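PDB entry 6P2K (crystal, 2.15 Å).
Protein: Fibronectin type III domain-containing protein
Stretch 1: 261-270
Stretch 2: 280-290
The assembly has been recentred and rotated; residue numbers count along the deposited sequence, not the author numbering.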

ATOM      1  N   GLY B 261     -11.112   3.667  49.744  1.00 37.80           N
ATOM      2  CA  GLY B 261     -10.637   2.836  50.826  1.00 36.79           C
ATOM      3  C   GLY B 261      -9.223   2.342  50.593  1.00 37.92           C
ATOM      4  O   GLY B 261      -8.735   2.261  49.464  1.00 36.42           O
ATOM      5  N   ASN B 262      -8.548   2.029  51.701  1.00 40.06           N
ATOM      6  CA  ASN B 262      -7.259   1.336  51.683  1.00 42.01           C
ATOM      7  C   ASN B 262      -6.202   2.121  50.902  1.00 39.53           C
ATOM      8  O   ASN B 262      -5.607   1.629  49.942  1.00 39.85           O
ATOM      9  CB  ASN B 262      -7.430  -0.079  51.116  1.00 44.14           C
ATOM     10  CG  ASN B 262      -6.237  -0.972  51.396  1.00 47.18           C
ATOM     11  OD1 ASN B 262      -5.636  -0.911  52.471  1.00 47.11           O
ATOM     12  ND2 ASN B 262      -5.890  -1.813  50.427  1.00 47.92           N
ATOM     13  N   ARG B 263      -5.968   3.359  51.336  1.00 33.61           N
ATOM     14  CA  ARG B 263      -4.976   4.224  50.714  1.00 33.34           C
ATOM     15  C   ARG B 263      -4.057   4.813  51.774  1.00 35.64           C
ATOM     16  O   ARG B 263      -4.457   5.027  52.922  1.00 36.26           O
ATOM     17  CB  ARG B 263      -5.634   5.354  49.909  1.00 34.80           C
ATOM     18  CG  ARG B 263      -6.616   4.876  48.855  1.00 36.20           C
ATOM     19  CD  ARG B 263      -5.941   3.970  47.839  1.00 39.84           C
ATOM     20  NE  ARG B 263      -6.584   4.046  46.529  1.00 44.16           N
ATOM     21  CZ  ARG B 263      -6.046   3.583  45.404  1.00 51.43           C
ATOM     22  NH1 ARG B 263      -4.853   3.001  45.424  1.00 53.10           N
ATOM     23  NH2 ARG B 263      -6.704   3.700  44.257  1.00 53.50           N
ATOM     24  N   ARG B 264      -2.816   5.087  51.370  1.00 35.41           N
ATOM     25  CA  ARG B 264      -1.781   5.564  52.289  1.00 37.95           C
ATOM     26  C   ARG B 264      -1.805   7.090  52.395  1.00 40.11           C
ATOM     27  O   ARG B 264      -0.829   7.781  52.104  1.00 41.16           O
ATOM     28  CB  ARG B 264      -0.411   5.072  51.834  1.00 37.71           C
ATOM     29  CG  ARG B 264      -0.283   3.566  51.703  1.00 40.75           C
ATOM     30  CD  ARG B 264       0.810   3.231  50.707  1.00 42.31           C
ATOM     31  NE  ARG B 264       1.357   1.891  50.886  1.00 42.79           N
ATOM     32  CZ  ARG B 264       1.251   0.923  49.981  1.00 41.82           C
ATOM     33  NH1 ARG B 264       0.608   1.147  48.844  1.00 38.01           N
ATOM     34  NH2 ARG B 264       1.780  -0.270  50.213  1.00 45.30           N
ATOM     35  N   TYR B 265      -2.953   7.611  52.828  1.00 38.34           N
ATOM     36  CA  TYR B 265      -3.125   9.054  52.949  1.00 36.68           C
ATOM     37  C   TYR B 265      -2.127   9.630  53.944  1.00 35.39           C
ATOM     38  O   TYR B 265      -1.907   9.069  55.020  1.00 34.17           O
ATOM     39  CB  TYR B 265      -4.551   9.379  53.390  1.00 38.47           C
ATOM     40  CG  TYR B 265      -5.614   8.949  52.407  1.00 31.51           C
ATOM     41  CD1 TYR B 265      -5.702   9.534  51.150  1.00 29.63           C
ATOM     42  CD2 TYR B 265      -6.534   7.961  52.736  1.00 35.21           C
ATOM     43  CE1 TYR B 265      -6.673   9.147  50.246  1.00 29.02           C
ATOM     44  CE2 TYR B 265      -7.513   7.567  51.836  1.00 37.08           C
ATOM     45  CZ  TYR B 265      -7.575   8.165  50.593  1.00 33.98           C
ATOM     46  OH  TYR B 265      -8.540   7.782  49.688  1.00 35.20           O
ATOM     47  N   TRP B 266      -1.520  10.758  53.583  1.00 32.05           N
ATOM     48  CA  TRP B 266      -0.504  11.354  54.438  1.00 34.21           C
ATOM     49  C   TRP B 266      -0.378  12.839  54.126  1.00 35.35           C
ATOM     50  O   TRP B 266      -0.902  13.335  53.125  1.00 33.43           O
ATOM     51  CB  TRP B 266       0.837  10.617  54.288  1.00 31.87           C
ATOM     52  CG  TRP B 266       1.660  10.933  53.054  1.00 33.15           C
ATOM     53  CD1 TRP B 266       1.253  11.576  51.915  1.00 32.84           C
ATOM     54  CD2 TRP B 266       3.036  10.593  52.846  1.00 32.82           C
ATOM     55  NE1 TRP B 266       2.296  11.668  51.024  1.00 29.17           N
ATOM     56  CE2 TRP B 266       3.401  11.072  51.572  1.00 31.17           C
ATOM     57  CE3 TRP B 266       4.000   9.937  53.621  1.00 36.02           C
ATOM     58  CZ2 TRP B 266       4.685  10.912  51.056  1.00 30.47           C
ATOM     59  CZ3 TRP B 266       5.272   9.782  53.107  1.00 32.90           C
ATOM     60  CH2 TRP B 266       5.602  10.265  51.835  1.00 28.61           C
ATOM     61  N   TYR B 267       0.334  13.540  55.005  1.00 35.34           N
ATOM     62  CA  TYR B 267       0.637  14.958  54.848  1.00 34.21           C
ATOM     63  C   TYR B 267      -0.593  15.827  54.562  1.00 33.57           C
ATOM     64  O   TYR B 267      -0.623  16.553  53.567  1.00 34.88           O
ATOM     65  CB  TYR B 267       1.673  15.155  53.750  1.00 31.96           C
ATOM     66  CG  TYR B 267       3.092  14.810  54.135  1.00 34.80           C
ATOM     67  CD1 TYR B 267       3.505  13.490  54.216  1.00 37.06           C
ATOM     68  CD2 TYR B 267       4.024  15.806  54.392  1.00 37.96           C
ATOM     69  CE1 TYR B 267       4.805  13.166  54.554  1.00 40.66           C
ATOM     70  CE2 TYR B 267       5.328  15.491  54.732  1.00 42.47           C
ATOM     71  CZ  TYR B 267       5.713  14.169  54.812  1.00 43.13           C
ATOM     72  OH  TYR B 267       7.009  13.851  55.146  1.00 44.94           O
ATOM     73  N   PRO B 268      -1.617  15.788  55.420  1.00 34.11           N
ATOM     74  CA  PRO B 268      -2.747  16.700  55.222  1.00 33.31           C
ATOM     75  C   PRO B 268      -2.295  18.141  55.400  1.00 39.90           C
ATOM     76  O   PRO B 268      -1.317  18.426  56.093  1.00 34.40           O
ATOM     77  CB  PRO B 268      -3.742  16.281  56.309  1.00 39.08           C
ATOM     78  CG  PRO B 268      -2.892  15.686  57.374  1.00 37.57           C
ATOM     79  CD  PRO B 268      -1.778  14.987  56.648  1.00 36.89           C
ATOM     80  N   GLU B 269      -3.013  19.056  54.755  1.00 37.97           N
ATOM     81  CA  GLU B 269      -2.645  20.465  54.802  1.00 39.35           C
ATOM     82  C   GLU B 269      -3.898  21.319  54.695  1.00 39.99           C
ATOM     83  O   GLU B 269      -4.743  21.080  53.825  1.00 35.53           O
ATOM     84  CB  GLU B 269      -1.663  20.811  53.677  1.00 41.07           C
ATOM     85  CG  GLU B 269      -1.294  22.282  53.606  1.00 47.12           C
ATOM     86  CD  GLU B 269      -0.185  22.555  52.607  1.00 47.76           C
ATOM     87  OE1 GLU B 269       0.848  21.854  52.659  1.00 49.80           O
ATOM     88  OE2 GLU B 269      -0.348  23.468  51.771  1.00 47.37           O
ATOM     89  N   VAL B 270      -4.015  22.308  55.581  1.00 37.42           N
ATOM     90  CA  VAL B 270      -5.136  23.238  55.567  1.00 39.45           C
ATOM     91  C   VAL B 270      -4.747  24.471  54.763  1.00 38.86           C
ATOM     92  O   VAL B 270      -3.658  25.027  54.947  1.00 37.30           O
ATOM     93  CB  VAL B 270      -5.553  23.625  56.994  1.00 44.65           C
ATOM     94  CG1 VAL B 270      -6.782  24.521  56.962  1.00 45.36           C
ATOM     95  CG2 VAL B 270      -5.817  22.382  57.825  1.00 46.39           C
TER
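Stretch 2, residues 280-290: KVLLGAVKDRF

Stretch 2 runs antiparallel to stretch 1. Strand 280-285 lies beside strand 265-270, with their N-to-C directions at 159° and their axes 4.6 Å apart at closest approach. Residues 287-290 continue as loop beside the first residues of stretch 1. N262 is linked through a water, which donates to N262 O and to D288 OD1.

R263 points toward stretch 2. Its NH1 forms a salt bridge with D288 OD1 at 3.4 Å, and one face of its guanidinium is covered by F290, with R263 NE 4.0 Å from F290 CD2. The hydrogen bond from the R264 backbone N to the D288 side-chain OD2 is short, at 2.7 Å, while the salt bridge from R264 NH1 to D288 OD1 is longer, at 3.4 Å. The hydrogen bond in each salt bridge is weak. A weak bond runs from V286 N to R264 O, 3.3 Å.

Y265 pairs with A285, with CA atoms 4.3 Å apart and side chains diverging. The edge of its ring is directed toward the face of F290, with ring centroids 5.3 Å apart. W266 N bonds weakly to G284 O at 3.3 Å. The indole ring lies under V286, whose CB is 3.5 Å from W266 CZ2 and sits over the ring face. G284 N donates to a water whose O also lies 2.7 Å from W266 O.

Y267 has positive phi and psi, and its side chain stays clear of stretch 2. At P268, CB lies 4.3 Å from V281 CG1 and equally far from L283 CD1.

Regular pairing returns at E269. E269 N donates to L282 O at 3.1 Å, and L282 N donates back to E269 O at 2.8 Å. V270 pairs with V281 without backbone hydrogen bonds, CA to CA 4.6 Å. Both valine side chains lie on the same sheet face, opposite to E269 and L282.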

ATOM      1  N   LYS B 280     -10.620  24.112  54.015  1.00 42.84           N
ATOM      2  CA  LYS B 280     -10.243  23.304  52.866  1.00 38.97           C
ATOM      3  C   LYS B 280      -8.986  22.527  53.230  1.00 39.36           C
ATOM      4  O   LYS B 280      -7.995  23.116  53.677  1.00 37.70           O
ATOM      5  CB  LYS B 280     -10.001  24.178  51.634  1.00 39.76           C
ATOM      6  CG  LYS B 280     -11.207  24.999  51.201  1.00 43.38           C
ATOM      7  CD  LYS B 280     -12.165  24.181  50.350  1.00 43.70           C
ATOM      8  CE  LYS B 280     -13.416  24.982  50.011  1.00 45.40           C
ATOM      9  NZ  LYS B 280     -14.304  24.258  49.057  1.00 45.41           N
ATOM     10  N   VAL B 281      -9.034  21.207  53.061  1.00 38.54           N
ATOM     11  CA  VAL B 281      -7.936  20.321  53.433  1.00 34.15           C
ATOM     12  C   VAL B 281      -7.456  19.589  52.187  1.00 35.74           C
ATOM     13  O   VAL B 281      -8.264  19.022  51.444  1.00 31.07           O
ATOM     14  CB  VAL B 281      -8.354  19.322  54.526  1.00 35.70           C
ATOM     15  CG1 VAL B 281      -7.149  18.531  55.004  1.00 35.46           C
ATOM     16  CG2 VAL B 281      -9.017  20.053  55.685  1.00 38.32           C
ATOM     17  N   LEU B 282      -6.144  19.598  51.972  1.00 30.76           N
ATOM     18  CA  LEU B 282      -5.512  18.976  50.816  1.00 31.39           C
ATOM     19  C   LEU B 282      -4.903  17.644  51.233  1.00 34.97           C
ATOM     20  O   LEU B 282      -4.212  17.570  52.254  1.00 36.86           O
ATOM     21  CB  LEU B 282      -4.439  19.901  50.245  1.00 29.97           C
ATOM     22  CG  LEU B 282      -3.878  19.642  48.852  1.00 32.71           C
ATOM     23  CD1 LEU B 282      -4.995  19.658  47.827  1.00 25.37           C
ATOM     24  CD2 LEU B 282      -2.839  20.704  48.535  1.00 25.58           C
ATOM     25  N   LEU B 283      -5.149  16.594  50.446  1.00 32.37           N
ATOM     26  CA  LEU B 283      -4.757  15.251  50.869  1.00 32.88           C
ATOM     27  C   LEU B 283      -4.333  14.416  49.668  1.00 32.74           C
ATOM     28  O   LEU B 283      -5.157  14.093  48.805  1.00 30.07           O
ATOM     29  CB  LEU B 283      -5.894  14.570  51.625  1.00 31.20           C
ATOM     30  CG  LEU B 283      -5.558  13.202  52.216  1.00 32.64           C
ATOM     31  CD1 LEU B 283      -4.500  13.324  53.310  1.00 33.49           C
ATOM     32  CD2 LEU B 283      -6.814  12.523  52.750  1.00 32.94           C
ATOM     33  N   GLY B 284      -3.051  14.052  49.632  1.00 31.66           N
ATOM     34  CA  GLY B 284      -2.543  13.066  48.698  1.00 31.30           C
ATOM     35  C   GLY B 284      -2.095  11.813  49.428  1.00 30.45           C
ATOM     36  O   GLY B 284      -2.589  11.528  50.522  1.00 31.09           O
ATOM     37  N   ALA B 285      -1.156  11.064  48.853  1.00 30.35           N
ATOM     38  CA  ALA B 285      -0.715   9.822  49.475  1.00 33.25           C
ATOM     39  C   ALA B 285       0.664   9.447  48.957  1.00 32.21           C
ATOM     40  O   ALA B 285       1.126   9.957  47.932  1.00 26.34           O
ATOM     41  CB  ALA B 285      -1.696   8.677  49.206  1.00 26.65           C
ATOM     42  N   VAL B 286       1.309   8.538  49.678  1.00 32.44           N
ATOM     43  CA  VAL B 286       2.543   7.920  49.214  1.00 32.15           C
ATOM     44  C   VAL B 286       2.183   6.646  48.462  1.00 31.80           C
ATOM     45  O   VAL B 286       1.315   5.879  48.896  1.00 31.93           O
ATOM     46  CB  VAL B 286       3.505   7.643  50.388  1.00 33.79           C
ATOM     47  CG1 VAL B 286       2.813   6.869  51.503  1.00 32.56           C
ATOM     48  CG2 VAL B 286       4.759   6.919  49.903  1.00 33.19           C
ATOM     49  N   LYS B 287       2.820   6.458  47.301  1.00 31.36           N
ATOM     50  CA  LYS B 287       2.676   5.290  46.430  1.00 34.69           C
ATOM     51  C   LYS B 287       1.354   5.252  45.666  1.00 33.69           C
ATOM     52  O   LYS B 287       1.361   5.125  44.436  1.00 31.19           O
ATOM     53  CB  LYS B 287       2.854   3.988  47.221  1.00 35.54           C
ATOM     54  CG  LYS B 287       4.296   3.670  47.582  1.00 45.39           C
ATOM     55  CD  LYS B 287       4.564   2.170  47.533  1.00 52.57           C
ATOM     56  CE  LYS B 287       5.765   1.794  48.390  1.00 59.67           C
ATOM     57  NZ  LYS B 287       6.889   1.224  47.592  1.00 63.22           N
ATOM     58  N   ASP B 288       0.225   5.358  46.364  1.00 31.57           N
ATOM     59  CA  ASP B 288      -1.074   5.117  45.743  1.00 31.14           C
ATOM     60  C   ASP B 288      -1.392   6.153  44.670  1.00 31.14           C
ATOM     61  O   ASP B 288      -1.126   7.348  44.837  1.00 30.68           O
ATOM     62  CB  ASP B 288      -2.173   5.118  46.804  1.00 38.87           C
ATOM     63  CG  ASP B 288      -2.086   3.924  47.732  1.00 46.29           C
ATOM     64  OD1 ASP B 288      -1.964   2.787  47.233  1.00 51.18           O
ATOM     65  OD2 ASP B 288      -2.135   4.124  48.961  1.00 51.02           O
ATOM     66  N   ARG B 289      -1.986   5.688  43.566  1.00 24.88           N
ATOM     67  CA  ARG B 289      -2.357   6.524  42.424  1.00 27.39           C
ATOM     68  C   ARG B 289      -3.870   6.719  42.417  1.00 31.16           C
ATOM     69  O   ARG B 289      -4.619   5.813  42.041  1.00 33.03           O
ATOM     70  CB  ARG B 289      -1.892   5.895  41.113  1.00 27.99           C
ATOM     71  CG  ARG B 289      -0.388   5.783  40.964  1.00 28.80           C
ATOM     72  CD  ARG B 289       0.005   5.414  39.535  1.00 27.90           C
ATOM     73  NE  ARG B 289       1.450   5.491  39.347  1.00 27.45           N
ATOM     74  CZ  ARG B 289       2.112   6.616  39.090  1.00 28.80           C
ATOM     75  NH1 ARG B 289       1.461   7.768  38.973  1.00 24.92           N
ATOM     76  NH2 ARG B 289       3.430   6.589  38.947  1.00 27.05           N
ATOM     77  N   PHE B 290      -4.318   7.914  42.813  1.00 28.81           N
ATOM     78  CA  PHE B 290      -5.735   8.248  42.732  1.00 26.78           C
ATOM     79  C   PHE B 290      -5.969   9.718  42.410  1.00 27.64           C
ATOM     80  O   PHE B 290      -7.121  10.167  42.449  1.00 30.16           O
ATOM     81  CB  PHE B 290      -6.463   7.897  44.040  1.00 26.26           C
ATOM     82  CG  PHE B 290      -5.831   8.497  45.265  1.00 29.02           C
ATOM     83  CD1 PHE B 290      -6.063   9.820  45.611  1.00 29.51           C
ATOM     84  CD2 PHE B 290      -5.007   7.736  46.072  1.00 30.03           C
ATOM     85  CE1 PHE B 290      -5.479  10.370  46.732  1.00 28.76           C
ATOM     86  CE2 PHE B 290      -4.425   8.279  47.195  1.00 30.63           C
ATOM     87  CZ  PHE B 290      -4.659   9.598  47.526  1.00 31.21           C
TER
HETATM   88  O   HOH W   1      -2.832   0.952  49.049  1.00 49.20           O
HETATM   89  O   HOH W   2      -2.154   2.890  43.208  1.00 39.13           O
HETATM   90  O   HOH W   3      -0.492   0.872  45.804  1.00 48.21           O
HETATM   91  O   HOH W   4      -1.004  15.108  51.083  1.00 25.87           O